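Local coordinates for protein VP35 (Myotis lucifugus, PDB 6DKU) that probably antagonises host interferon responses as a bat-genome homologue of the filoviral polymerase cofactor VP35, of which this chain is the C-terminal interferon inhibitory domain, at residues A[14-19]-A[29-34]; A[44-49]-A[70-75]; A[66-69]-A[74-77]; A[83-86]-A[90-93]; A[97-102]-A[115-120]. The protein carries 1 engineered substitution. All coordinates share one frame; numbering follows the deposited sequence.

Contact 1: A[14-19]-A[29-34]. Unlike the reference sequence in segment 14-19: G18 (reference Ser).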
# COMPACT_ATOMS: atom_id res chain seq x y z
N ARG A 14 0.22 -10.31 6.22
CA ARG A 14 -0.52 -10.88 7.35
C ARG A 14 -0.11 -10.21 8.67
O ARG A 14 -0.97 -9.86 9.49
CB ARG A 14 -0.30 -12.39 7.44
CG ARG A 14 -1.08 -13.03 8.58
CD ARG A 14 -0.67 -14.46 8.86
NE ARG A 14 0.71 -14.57 9.36
CZ ARG A 14 1.13 -14.13 10.54
NH1 ARG A 14 0.30 -13.54 11.39
NH2 ARG A 14 2.41 -14.28 10.89
N VAL A 15 1.20 -10.03 8.88
CA VAL A 15 1.68 -9.40 10.10
C VAL A 15 1.14 -7.98 10.21
O VAL A 15 0.51 -7.62 11.21
CB VAL A 15 3.21 -9.41 10.16
CG1 VAL A 15 3.70 -8.40 11.20
CG2 VAL A 15 3.74 -10.80 10.44
N LEU A 16 1.38 -7.16 9.18
CA LEU A 16 0.99 -5.76 9.32
C LEU A 16 -0.52 -5.60 9.39
O LEU A 16 -1.02 -4.82 10.20
CB LEU A 16 1.57 -4.92 8.18
CG LEU A 16 2.91 -4.26 8.53
CD1 LEU A 16 4.07 -5.24 8.34
CD2 LEU A 16 3.13 -3.00 7.72
N THR A 17 -1.27 -6.34 8.57
CA THR A 17 -2.72 -6.16 8.64
C THR A 17 -3.31 -6.76 9.91
O THR A 17 -4.46 -6.44 10.24
CB THR A 17 -3.42 -6.75 7.42
OG1 THR A 17 -2.98 -8.10 7.22
CG2 THR A 17 -3.10 -5.93 6.18
N GLY A 18 -2.57 -7.61 10.63
CA GLY A 18 -3.00 -8.01 11.96
C GLY A 18 -3.27 -6.84 12.88
O GLY A 18 -4.17 -6.91 13.73
N TYR A 19 -2.53 -5.74 12.74
CA TYR A 19 -2.72 -4.58 13.61
C TYR A 19 -3.92 -3.74 13.22
O TYR A 19 -4.32 -2.86 13.99
CB TYR A 19 -1.46 -3.71 13.64
CG TYR A 19 -0.29 -4.42 14.26
CD1 TYR A 19 0.58 -5.17 13.48
CD2 TYR A 19 -0.06 -4.37 15.63
CE1 TYR A 19 1.64 -5.84 14.04
CE2 TYR A 19 1.01 -5.03 16.19
CZ TYR A 19 1.86 -5.76 15.39
OH TYR A 19 2.92 -6.43 15.94
N GLU A 29 -4.98 -2.10 1.81
CA GLU A 29 -4.45 -2.01 0.46
C GLU A 29 -3.06 -1.38 0.44
O GLU A 29 -2.23 -1.77 -0.38
CB GLU A 29 -5.40 -1.22 -0.43
CG GLU A 29 -6.86 -1.53 -0.21
CD GLU A 29 -7.28 -2.88 -0.76
OE1 GLU A 29 -6.40 -3.62 -1.26
OE2 GLU A 29 -8.49 -3.20 -0.69
N LEU A 30 -2.79 -0.41 1.31
CA LEU A 30 -1.45 0.17 1.34
C LEU A 30 -0.43 -0.85 1.80
O LEU A 30 0.68 -0.92 1.25
CB LEU A 30 -1.43 1.41 2.24
CG LEU A 30 -0.09 2.15 2.30
CD1 LEU A 30 0.48 2.39 0.90
CD2 LEU A 30 -0.25 3.46 3.03
N VAL A 31 -0.78 -1.65 2.80
CA VAL A 31 0.08 -2.75 3.22
C VAL A 31 0.36 -3.67 2.03
O VAL A 31 1.51 -4.01 1.73
CB VAL A 31 -0.56 -3.52 4.39
CG1 VAL A 31 0.22 -4.79 4.69
CG2 VAL A 31 -0.66 -2.63 5.62
N SER A 32 -0.71 -4.06 1.33
CA SER A 32 -0.57 -4.94 0.17
C SER A 32 0.29 -4.31 -0.93
O SER A 32 1.05 -5.00 -1.60
CB SER A 32 -1.95 -5.31 -0.36
OG SER A 32 -1.87 -6.33 -1.34
N ALA A 33 0.17 -2.99 -1.12
CA ALA A 33 0.95 -2.32 -2.15
C ALA A 33 2.42 -2.30 -1.79
O ALA A 33 3.28 -2.58 -2.64
CB ALA A 33 0.43 -0.89 -2.36
N ILE A 34 2.72 -1.97 -0.53
CA ILE A 34 4.09 -2.02 -0.04
C ILE A 34 4.69 -3.40 -0.28
O ILE A 34 5.82 -3.53 -0.75
CB ILE A 34 4.13 -1.62 1.45
CG1 ILE A 34 3.73 -0.16 1.62
CG2 ILE A 34 5.52 -1.84 2.02
CD1 ILE A 34 3.68 0.29 3.05
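V31 presses its branched end against L16 and T17, part of the packing of helix 26-37 on helix 9-18, to which I34 on F12 also belongs, in the helical half of the VP35 interferon inhibitory fold. The case illustrates how little two helices need share directly when other helices fill in around them: about 150 Å² is buried between the two segments, and V31 supplies nearly half of it. The closest CA pair, L16 CA and V31 CA, is 6.9 Å apart. L16 brings its CB to 3.7 Å from V31 CG1, while its branched end continues past the valine to M48 and F51 of helix 41-56. T17 adds its methyl from a different direction: lines drawn from V31 CG1 to L16 CB and to T17 CG2 meet at roughly a right angle. The rotation of V31 explains this double use. With CG1 anti to the backbone N (chi1 171°), both methyls are turned to the neighbouring helix, and CG2 adds a longer contact of 4.1 Å to L16 CB. T17 divides its labour between its two branches. Its hydroxyl OG1 is bonded back to V13 O of its own helix, one turn earlier, so the polar end is satisfied locally and the methyl can serve the apolar interface. I65 of helix 61-71 also lies against V31. On the outer side of this small cluster, T17 CG2 sits 3.8 Å from V31 CG1 and 3.9 Å from V31 CB.

Contact 2: A[44-49]-A[70-75]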
# COMPACT_ATOMS: atom_id res chain seq x y z
N LEU A 44 11.18 -5.81 2.33
CA LEU A 44 10.14 -6.14 3.29
C LEU A 44 10.62 -5.99 4.72
O LEU A 44 9.88 -5.50 5.58
CB LEU A 44 9.60 -7.55 3.03
CG LEU A 44 8.80 -7.80 1.75
CD1 LEU A 44 8.38 -9.25 1.67
CD2 LEU A 44 7.57 -6.91 1.73
N GLN A 45 11.86 -6.38 5.02
CA GLN A 45 12.28 -6.25 6.42
C GLN A 45 12.70 -4.81 6.75
O GLN A 45 12.65 -4.40 7.92
CB GLN A 45 13.35 -7.27 6.76
CG GLN A 45 13.81 -7.21 8.20
CD GLN A 45 12.95 -8.09 9.09
OE1 GLN A 45 12.77 -9.27 8.81
NE2 GLN A 45 12.38 -7.49 10.14
N VAL A 46 13.05 -4.01 5.75
CA VAL A 46 13.18 -2.58 5.98
C VAL A 46 11.82 -2.00 6.39
O VAL A 46 11.68 -1.35 7.44
CB VAL A 46 13.77 -1.89 4.74
CG1 VAL A 46 13.58 -0.38 4.85
CG2 VAL A 46 15.23 -2.24 4.58
N ALA A 47 10.80 -2.25 5.57
CA ALA A 47 9.46 -1.75 5.87
C ALA A 47 8.98 -2.25 7.23
O ALA A 47 8.37 -1.49 8.00
CB ALA A 47 8.50 -2.17 4.76
N MET A 48 9.24 -3.52 7.54
CA MET A 48 8.77 -4.10 8.79
C MET A 48 9.51 -3.52 9.99
O MET A 48 8.90 -3.20 11.01
CB MET A 48 8.94 -5.62 8.75
CG MET A 48 8.68 -6.30 10.07
SD MET A 48 6.93 -6.68 10.25
CE MET A 48 6.67 -7.73 8.82
N ASP A 49 10.83 -3.39 9.87
CA ASP A 49 11.61 -2.78 10.95
C ASP A 49 11.13 -1.36 11.23
O ASP A 49 11.01 -0.96 12.39
CB ASP A 49 13.09 -2.80 10.60
CG ASP A 49 13.71 -4.19 10.69
OD1 ASP A 49 13.12 -5.05 11.39
OD2 ASP A 49 14.78 -4.41 10.08
N GLN A 70 6.42 7.41 3.79
CA GLN A 70 7.05 8.73 3.90
C GLN A 70 8.55 8.67 4.20
O GLN A 70 9.32 9.45 3.62
CB GLN A 70 6.34 9.55 4.97
CG GLN A 70 4.95 9.99 4.54
CD GLN A 70 4.91 10.47 3.11
OE1 GLN A 70 5.51 11.49 2.78
NE2 GLN A 70 4.24 9.72 2.25
N ARG A 71 8.99 7.77 5.08
CA ARG A 71 10.34 7.80 5.62
C ARG A 71 11.29 6.76 5.04
O ARG A 71 12.49 7.01 4.98
CB ARG A 71 10.29 7.64 7.14
CG ARG A 71 9.82 8.88 7.88
CD ARG A 71 10.51 8.98 9.22
NE ARG A 71 9.54 8.95 10.32
CZ ARG A 71 9.88 8.89 11.61
NH1 ARG A 71 8.94 8.88 12.54
NH2 ARG A 71 11.16 8.83 11.96
N CYS A 72 10.79 5.59 4.63
CA CYS A 72 11.64 4.59 3.99
C CYS A 72 11.86 5.00 2.55
O CYS A 72 10.92 5.07 1.76
CB CYS A 72 10.99 3.21 4.08
SG CYS A 72 11.09 2.48 5.74
N GLU A 73 13.13 5.25 2.20
CA GLU A 73 13.44 5.98 0.97
C GLU A 73 13.06 5.20 -0.29
O GLU A 73 12.63 5.81 -1.28
CB GLU A 73 14.92 6.34 0.94
CG GLU A 73 15.22 7.53 0.04
CD GLU A 73 14.19 8.65 0.18
OE1 GLU A 73 13.90 9.08 1.32
OE2 GLU A 73 13.66 9.09 -0.86
N TYR A 74 13.19 3.87 -0.28
CA TYR A 74 12.82 3.11 -1.46
C TYR A 74 11.32 3.21 -1.74
O TYR A 74 10.90 3.70 -2.79
CB TYR A 74 13.23 1.64 -1.32
CG TYR A 74 12.65 0.82 -2.44
CD1 TYR A 74 13.05 1.03 -3.76
CD2 TYR A 74 11.66 -0.12 -2.20
CE1 TYR A 74 12.51 0.30 -4.80
CE2 TYR A 74 11.11 -0.85 -3.23
CZ TYR A 74 11.54 -0.65 -4.53
OH TYR A 74 10.98 -1.39 -5.55
N PHE A 75 10.49 2.76 -0.79
CA PHE A 75 9.04 2.82 -0.97
C PHE A 75 8.56 4.24 -1.21
O PHE A 75 7.57 4.45 -1.91
CB PHE A 75 8.33 2.23 0.24
CG PHE A 75 8.66 0.79 0.47
CD1 PHE A 75 8.04 -0.20 -0.28
CD2 PHE A 75 9.61 0.43 1.41
CE1 PHE A 75 8.35 -1.52 -0.07
CE2 PHE A 75 9.93 -0.89 1.62
CZ PHE A 75 9.29 -1.87 0.88
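A buried, purely apolar contact joins A47 and V46, in the middle of helix 41-56, to F75 and C72, at the place where helix 61-71 gives way to the short helix 73-76. No hydrogen bond crosses it. A47 provides a small surface into which the larger F75 can lean: its CB lies 3.7 Å from F75 CE2 and 4.0 Å from F75 CZ, approaching the far end of the ring obliquely. F75 reaches that far because its CG stands beside the backbone N (chi1 -61°), which carries the ring toward helix 41-56. The ring is held from other directions too. Y74 CD2 sits over the centre of one face, 3.9 Å above the plane, and I34 and V37 of helix 26-37 also touch the phenylalanine. Beside this pair, V46, partly exposed, meets C72 SG with its CG1 at 3.9 Å. C72 is a pivot in the backbone: it is the first residue to leave helical geometry after helix 61-71 and at the same time occupies the N-cap position of the next helix, so its thiol faces helix 41-56 from the break itself. On the flank of helix 41-56, Q45 NE2 donates to D49 OD1 at 2.8 Å, a bond spanning one helical turn. The whole is helix-on-helix packing, with A47 CB set obliquely to the F75 ring beside a one-residue break between consecutive helices, in the helical part of the VP35 interferon inhibitory domain.

Contact 3: A[66-69]-A[74-77]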
# COMPACT_ATOMS: atom_id res chain seq x y z
N ILE A 66 1.49 4.56 6.94
CA ILE A 66 1.76 5.75 6.13
C ILE A 66 3.22 6.18 6.26
O ILE A 66 3.85 6.67 5.30
CB ILE A 66 0.78 6.88 6.52
CG1 ILE A 66 -0.62 6.59 5.97
CG2 ILE A 66 1.28 8.22 6.03
CD1 ILE A 66 -1.68 7.60 6.40
N SER A 67 3.80 5.97 7.44
CA SER A 67 5.15 6.41 7.73
C SER A 67 6.17 5.65 6.90
O SER A 67 7.24 6.19 6.60
CB SER A 67 5.45 6.25 9.22
OG SER A 67 6.82 6.42 9.52
N ILE A 68 5.86 4.41 6.51
CA ILE A 68 6.75 3.69 5.60
C ILE A 68 6.81 4.40 4.26
O ILE A 68 7.89 4.60 3.69
CB ILE A 68 6.34 2.21 5.45
CG1 ILE A 68 6.07 1.52 6.79
CG2 ILE A 68 7.38 1.45 4.63
CD1 ILE A 68 5.32 0.19 6.57
N THR A 69 5.65 4.78 3.73
CA THR A 69 5.63 5.51 2.46
C THR A 69 6.34 6.86 2.58
O THR A 69 6.83 7.40 1.58
CB THR A 69 4.20 5.73 1.98
OG1 THR A 69 3.54 6.62 2.88
CG2 THR A 69 3.45 4.41 1.94
N TYR A 74 13.19 3.87 -0.28
CA TYR A 74 12.82 3.11 -1.46
C TYR A 74 11.32 3.21 -1.74
O TYR A 74 10.90 3.70 -2.79
CB TYR A 74 13.23 1.64 -1.32
CG TYR A 74 12.65 0.82 -2.44
CD1 TYR A 74 13.05 1.03 -3.76
CD2 TYR A 74 11.66 -0.12 -2.20
CE1 TYR A 74 12.51 0.30 -4.80
CE2 TYR A 74 11.11 -0.85 -3.23
CZ TYR A 74 11.54 -0.65 -4.53
OH TYR A 74 10.98 -1.39 -5.55
N PHE A 75 10.49 2.76 -0.79
CA PHE A 75 9.04 2.82 -0.97
C PHE A 75 8.56 4.24 -1.21
O PHE A 75 7.57 4.45 -1.91
CB PHE A 75 8.33 2.23 0.24
CG PHE A 75 8.66 0.79 0.47
CD1 PHE A 75 8.04 -0.20 -0.28
CD2 PHE A 75 9.61 0.43 1.41
CE1 PHE A 75 8.35 -1.52 -0.07
CE2 PHE A 75 9.93 -0.89 1.62
CZ PHE A 75 9.29 -1.87 0.88
N ARG A 76 9.25 5.23 -0.63
CA ARG A 76 8.87 6.62 -0.84
C ARG A 76 8.85 6.97 -2.32
O ARG A 76 7.89 7.55 -2.82
CB ARG A 76 9.84 7.52 -0.07
CG ARG A 76 9.52 9.01 -0.09
CD ARG A 76 10.74 9.80 0.37
NE ARG A 76 10.67 11.20 -0.01
CZ ARG A 76 10.81 11.66 -1.25
NH1 ARG A 76 11.04 10.81 -2.25
NH2 ARG A 76 10.73 12.96 -1.50
N ASN A 77 9.90 6.58 -3.06
CA ASN A 77 10.04 6.91 -4.47
C ASN A 77 9.48 5.85 -5.41
O ASN A 77 9.92 5.77 -6.56
CB ASN A 77 11.52 7.14 -4.80
CG ASN A 77 12.05 8.40 -4.20
OD1 ASN A 77 11.31 9.38 -4.06
ND2 ASN A 77 13.33 8.40 -3.84
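T69 and R76 bring their backbones together where the chain turns back on itself: their CA atoms are 4.8 Å apart, and T69 O points at R76 CA with a separation of 3.3 Å. The hydrogen on that CA makes an angle of 139°, so this is a CA-H...O contact, a much weaker link than a hydrogen bond. The same carbonyl oxygen is flanked by the start of the arginine side chain, R76 CB at 3.4 Å and R76 CG at 3.6 Å. Deeper in, the packing is apolar. I68 and F75 lie side by side and point the same way, with I68 CG2 4.0 Å from F75 CD2, obliquely placed against the ring. The rest of I68 goes inward, its CD1 reaching toward I34 and L16. T69, whose side chain leaves in the other direction, rests its methyl on L30 of helix 26-37. Within the helical subdomain of the VP35 interferon inhibitory domain, this is the inner side of the turn by which the short helix 73-76 folds against the last turns of helix 61-71, with a break of a single residue, C72, between them. The outer side is looser. R76 begins against the T69 carbonyl, but with CG anti to the backbone N (chi1 -175°) and the chain extended from CG to NE, its guanidinium is carried away from helix 61-71. There it finds E73 as a long, weak ionic partner, while R76 CD still packs against Q70 O.

Contact 4: A[83-86]-A[90-93]; sequences TQVT and QIPR
V85 meets Q90 and I91 just beyond the end of strand 82-84, an outer strand of the mixed sheet in the VP35 interferon inhibitory domain, where the following loop folds back on the residues just past the strand. The valine shows how one branched side chain can serve two partners. Its CB is already within touch of the loop, 4.4 Å from Q90 CB. From there one branch, CG1, stays with the glutamine and approaches the same Q90 CB to 4.2 Å. The other, CG2, turns inward and meets I91 CG1 at 3.9 Å. That division follows from the torsion: CG2 stands between the backbone N and the carbonyl carbon, CG1 beside the N alone (chi1 -83°). The V85 and I91 side chains cross at about a right angle. I91 is the buried member of the group. Its outer carbon runs on to the ring of Y117 in strand 113-119, and the residue also touches L99 and H96, so it ties the loop to the sheet. Q90 plays the opposite part: exposed, with its chain bent at chi2, it crosses T86 obliquely. No hydrogen bond joins the two segments. T83 and, just past the strand, V85 are hydrogen-bonded through their backbones to the parallel strand 113-119, and the loop packs on V85 by apolar contact. Beyond the isoleucine branch point, I91 CD1 packs on the tyrosine ring at Y117 CG.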
# COMPACT_ATOMS: atom_id res chain seq x y z
N THR A 83 -3.29 -2.76 -10.36
CA THR A 83 -4.20 -3.89 -10.28
C THR A 83 -5.13 -3.84 -11.48
O THR A 83 -5.57 -2.76 -11.89
CB THR A 83 -5.04 -3.86 -8.99
OG1 THR A 83 -4.21 -3.63 -7.85
CG2 THR A 83 -5.78 -5.18 -8.83
N GLN A 84 -5.45 -5.00 -12.03
CA GLN A 84 -6.34 -5.09 -13.18
C GLN A 84 -7.69 -5.63 -12.72
O GLN A 84 -7.73 -6.58 -11.93
CB GLN A 84 -5.74 -5.96 -14.28
CG GLN A 84 -4.64 -5.25 -15.05
CD GLN A 84 -4.50 -5.73 -16.48
OE1 GLN A 84 -5.05 -6.77 -16.85
NE2 GLN A 84 -3.77 -4.98 -17.29
N VAL A 85 -8.77 -5.02 -13.19
CA VAL A 85 -10.12 -5.47 -12.86
C VAL A 85 -10.96 -5.49 -14.13
O VAL A 85 -10.80 -4.63 -15.01
CB VAL A 85 -10.79 -4.58 -11.79
CG1 VAL A 85 -10.35 -4.99 -10.40
CG2 VAL A 85 -10.48 -3.10 -12.04
N THR A 86 -11.86 -6.48 -14.23
CA THR A 86 -12.70 -6.62 -15.41
C THR A 86 -13.61 -5.42 -15.61
O THR A 86 -14.01 -5.13 -16.74
CB THR A 86 -13.52 -7.92 -15.30
OG1 THR A 86 -12.71 -8.95 -14.73
CG2 THR A 86 -13.96 -8.37 -16.66
N GLN A 90 -15.85 -4.42 -9.82
CA GLN A 90 -15.08 -5.31 -8.95
C GLN A 90 -14.12 -4.56 -8.04
O GLN A 90 -13.44 -5.18 -7.22
CB GLN A 90 -14.30 -6.34 -9.78
CG GLN A 90 -15.21 -7.24 -10.55
CD GLN A 90 -15.41 -6.77 -11.95
OE1 GLN A 90 -15.45 -5.56 -12.21
NE2 GLN A 90 -15.68 -7.70 -12.86
N ILE A 91 -14.03 -3.24 -8.16
CA ILE A 91 -13.32 -2.42 -7.18
C ILE A 91 -14.23 -2.29 -5.97
O ILE A 91 -15.42 -1.99 -6.14
CB ILE A 91 -12.94 -1.05 -7.75
CG1 ILE A 91 -12.11 -1.19 -9.03
CG2 ILE A 91 -12.18 -0.23 -6.72
CD1 ILE A 91 -11.71 0.14 -9.64
N PRO A 92 -13.73 -2.52 -4.76
CA PRO A 92 -14.56 -2.37 -3.55
C PRO A 92 -15.39 -1.09 -3.59
O PRO A 92 -14.91 -0.03 -3.98
CB PRO A 92 -13.53 -2.33 -2.42
CG PRO A 92 -12.41 -3.19 -2.93
CD PRO A 92 -12.36 -2.97 -4.43
N ARG A 93 -16.66 -1.22 -3.17
CA ARG A 93 -17.64 -0.16 -3.37
C ARG A 93 -17.28 1.11 -2.60
O ARG A 93 -17.44 2.22 -3.12
CB ARG A 93 -19.03 -0.65 -2.97
CG ARG A 93 -20.16 0.08 -3.66
CD ARG A 93 -20.71 -0.75 -4.79
NE ARG A 93 -21.79 -1.61 -4.32
CZ ARG A 93 -23.08 -1.33 -4.48
NH1 ARG A 93 -23.45 -0.22 -5.11
NH2 ARG A 93 -24.01 -2.16 -4.01

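Contact 5: A[97-102]-A[115-120]; sequences RRLRDV and YIYLTP. Engineered in segment 97-102: R97 (natural residue Gly).
Two apolar pairs, L99 with Y117 and V102 with I116, link the short, weakly bonded outer strand at about 100-101, which L99 and V102 flank, to strand 113-119 in the mixed sheet of the VP35 interferon inhibitory domain. Strand 122-127 lies between them in the sheet order, so the side chains must reach across an intervening strand; the CA atoms of L99 and Y117 are 9.1 Å apart, and no hydrogen bond crosses. In the first pair L99 CD2 lies obliquely against the tyrosine ring, 4.0 Å from Y117 CD2, the two side chains meeting at about a right angle. One face of the ring is backed by Y115 CB. The second pair forms on the other side of strand 113-119, as neighbouring I116 and Y117 point opposite ways; S123 of the intervening strand touches both V102 and I116. V102 turns CG2 anti to its backbone N, and this methyl, V102 CG2, is 3.8 Å from I116 CD1.

The polar interactions are local to segment 97-102. R100 grips the backbone oxygen of R97, an engineered residue, with both terminal nitrogens: R100 NH2 lies 3.0 Å from R97 O, and R100 NH1 lies 3.2 Å from it in the carbonyl plane. This fork holds the guanidinium close to the backbone, and R98 O lies above one of its faces, offset toward the rim.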
# COMPACT_ATOMS: atom_id res chain seq x y z
N ARG A 97 -16.15 6.47 -4.40
CA ARG A 97 -16.25 7.92 -4.33
C ARG A 97 -14.89 8.60 -4.30
O ARG A 97 -14.80 9.79 -4.63
CB ARG A 97 -17.06 8.34 -3.11
CG ARG A 97 -16.91 7.42 -1.92
CD ARG A 97 -17.61 7.98 -0.71
NE ARG A 97 -16.69 8.77 0.11
CZ ARG A 97 -15.94 8.25 1.07
NH1 ARG A 97 -16.01 6.95 1.34
NH2 ARG A 97 -15.12 9.03 1.77
N ARG A 98 -13.83 7.89 -3.92
CA ARG A 98 -12.50 8.49 -3.84
C ARG A 98 -11.66 8.24 -5.08
O ARG A 98 -10.58 8.82 -5.21
CB ARG A 98 -11.76 7.97 -2.60
CG ARG A 98 -12.53 8.14 -1.30
CD ARG A 98 -11.62 8.03 -0.08
NE ARG A 98 -10.95 6.74 0.01
CZ ARG A 98 -9.65 6.55 -0.17
NH1 ARG A 98 -8.86 7.59 -0.46
NH2 ARG A 98 -9.12 5.34 -0.07
N LEU A 99 -12.13 7.40 -6.01
CA LEU A 99 -11.36 7.14 -7.22
C LEU A 99 -11.28 8.41 -8.06
O LEU A 99 -12.27 9.12 -8.25
CB LEU A 99 -12.01 6.00 -8.01
CG LEU A 99 -12.13 4.63 -7.33
CD1 LEU A 99 -12.93 3.66 -8.21
CD2 LEU A 99 -10.78 4.04 -6.97
N ARG A 100 -10.08 8.71 -8.54
CA ARG A 100 -9.82 9.84 -9.42
C ARG A 100 -9.03 9.37 -10.62
O ARG A 100 -8.30 8.37 -10.56
CB ARG A 100 -9.04 10.96 -8.71
CG ARG A 100 -9.56 11.37 -7.34
CD ARG A 100 -10.62 12.45 -7.49
NE ARG A 100 -11.26 12.72 -6.21
CZ ARG A 100 -12.37 12.10 -5.80
NH1 ARG A 100 -12.90 12.41 -4.63
NH2 ARG A 100 -12.92 11.15 -6.56
N ASP A 101 -9.18 10.08 -11.74
CA ASP A 101 -8.38 9.75 -12.90
C ASP A 101 -6.91 10.02 -12.61
O ASP A 101 -6.56 10.73 -11.66
CB ASP A 101 -8.86 10.54 -14.13
CG ASP A 101 -9.20 11.97 -13.80
OD1 ASP A 101 -9.89 12.19 -12.77
OD2 ASP A 101 -8.79 12.87 -14.56
N VAL A 102 -6.05 9.42 -13.41
CA VAL A 102 -4.65 9.29 -13.03
C VAL A 102 -3.79 10.16 -13.94
O VAL A 102 -3.99 10.17 -15.16
CB VAL A 102 -4.24 7.81 -13.03
CG1 VAL A 102 -4.07 7.27 -14.45
CG2 VAL A 102 -2.98 7.60 -12.20
N TYR A 115 -3.25 2.36 -5.17
CA TYR A 115 -3.48 1.52 -6.33
C TYR A 115 -3.77 2.38 -7.54
O TYR A 115 -4.49 3.38 -7.46
CB TYR A 115 -4.66 0.56 -6.12
CG TYR A 115 -4.38 -0.63 -5.25
CD1 TYR A 115 -3.08 -1.09 -5.05
CD2 TYR A 115 -5.42 -1.31 -4.63
CE1 TYR A 115 -2.83 -2.18 -4.24
CE2 TYR A 115 -5.18 -2.40 -3.83
CZ TYR A 115 -3.89 -2.83 -3.63
OH TYR A 115 -3.67 -3.92 -2.83
N ILE A 116 -3.22 1.96 -8.67
CA ILE A 116 -3.69 2.39 -9.98
C ILE A 116 -4.52 1.23 -10.52
O ILE A 116 -3.97 0.20 -10.92
CB ILE A 116 -2.52 2.73 -10.91
CG1 ILE A 116 -1.64 3.82 -10.30
CG2 ILE A 116 -3.05 3.21 -12.24
CD1 ILE A 116 -2.40 4.89 -9.55
N TYR A 117 -5.84 1.38 -10.49
CA TYR A 117 -6.71 0.34 -11.04
C TYR A 117 -6.77 0.45 -12.56
O TYR A 117 -6.83 1.54 -13.12
CB TYR A 117 -8.13 0.47 -10.48
CG TYR A 117 -8.28 0.02 -9.06
CD1 TYR A 117 -8.20 -1.32 -8.72
CD2 TYR A 117 -8.51 0.94 -8.05
CE1 TYR A 117 -8.35 -1.73 -7.41
CE2 TYR A 117 -8.66 0.55 -6.74
CZ TYR A 117 -8.57 -0.78 -6.42
OH TYR A 117 -8.72 -1.16 -5.11
N LEU A 118 -6.76 -0.71 -13.22
CA LEU A 118 -6.84 -0.80 -14.68
C LEU A 118 -8.22 -1.33 -15.06
O LEU A 118 -8.53 -2.50 -14.80
CB LEU A 118 -5.72 -1.68 -15.22
CG LEU A 118 -4.56 -0.87 -15.80
CD1 LEU A 118 -4.93 -0.39 -17.20
CD2 LEU A 118 -4.24 0.31 -14.87
N THR A 119 -9.03 -0.47 -15.66
CA THR A 119 -10.38 -0.78 -16.10
C THR A 119 -10.47 -0.63 -17.61
O THR A 119 -9.72 0.14 -18.21
CB THR A 119 -11.42 0.14 -15.45
OG1 THR A 119 -11.52 1.35 -16.21
CG2 THR A 119 -11.01 0.48 -14.02
N PRO A 120 -11.38 -1.38 -18.26
CA PRO A 120 -11.46 -1.34 -19.73
C PRO A 120 -11.69 0.04 -20.30
O PRO A 120 -11.20 0.32 -21.39
CB PRO A 120 -12.62 -2.30 -20.03
CG PRO A 120 -12.56 -3.28 -18.91
CD PRO A 120 -12.18 -2.48 -17.70

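In the fold
The five contacts fall into a helical group and a sheet group. Contacts 2 and 3, with centres about 6 Å apart, share Y74 and F75, and both draw on the F75 ring, touched by A47 in one and I68 in the other; contact 1 lies about 13 Å from each and joins them through I34, whose backbone oxygen, I34 O, is 3.3 Å from F75 CE1. On the sheet side, contacts 4 and 5 have centres about 9 Å apart and are linked by backbone bonding, T83 O to L118 N at 2.7 Å. The two groups meet through contacts 1 and 5: E29 OE1 and Y115 OH, 3.2 Å apart, probably form a hydrogen bond. Contacts 2 and 4, about 27 Å apart between centres, do not touch.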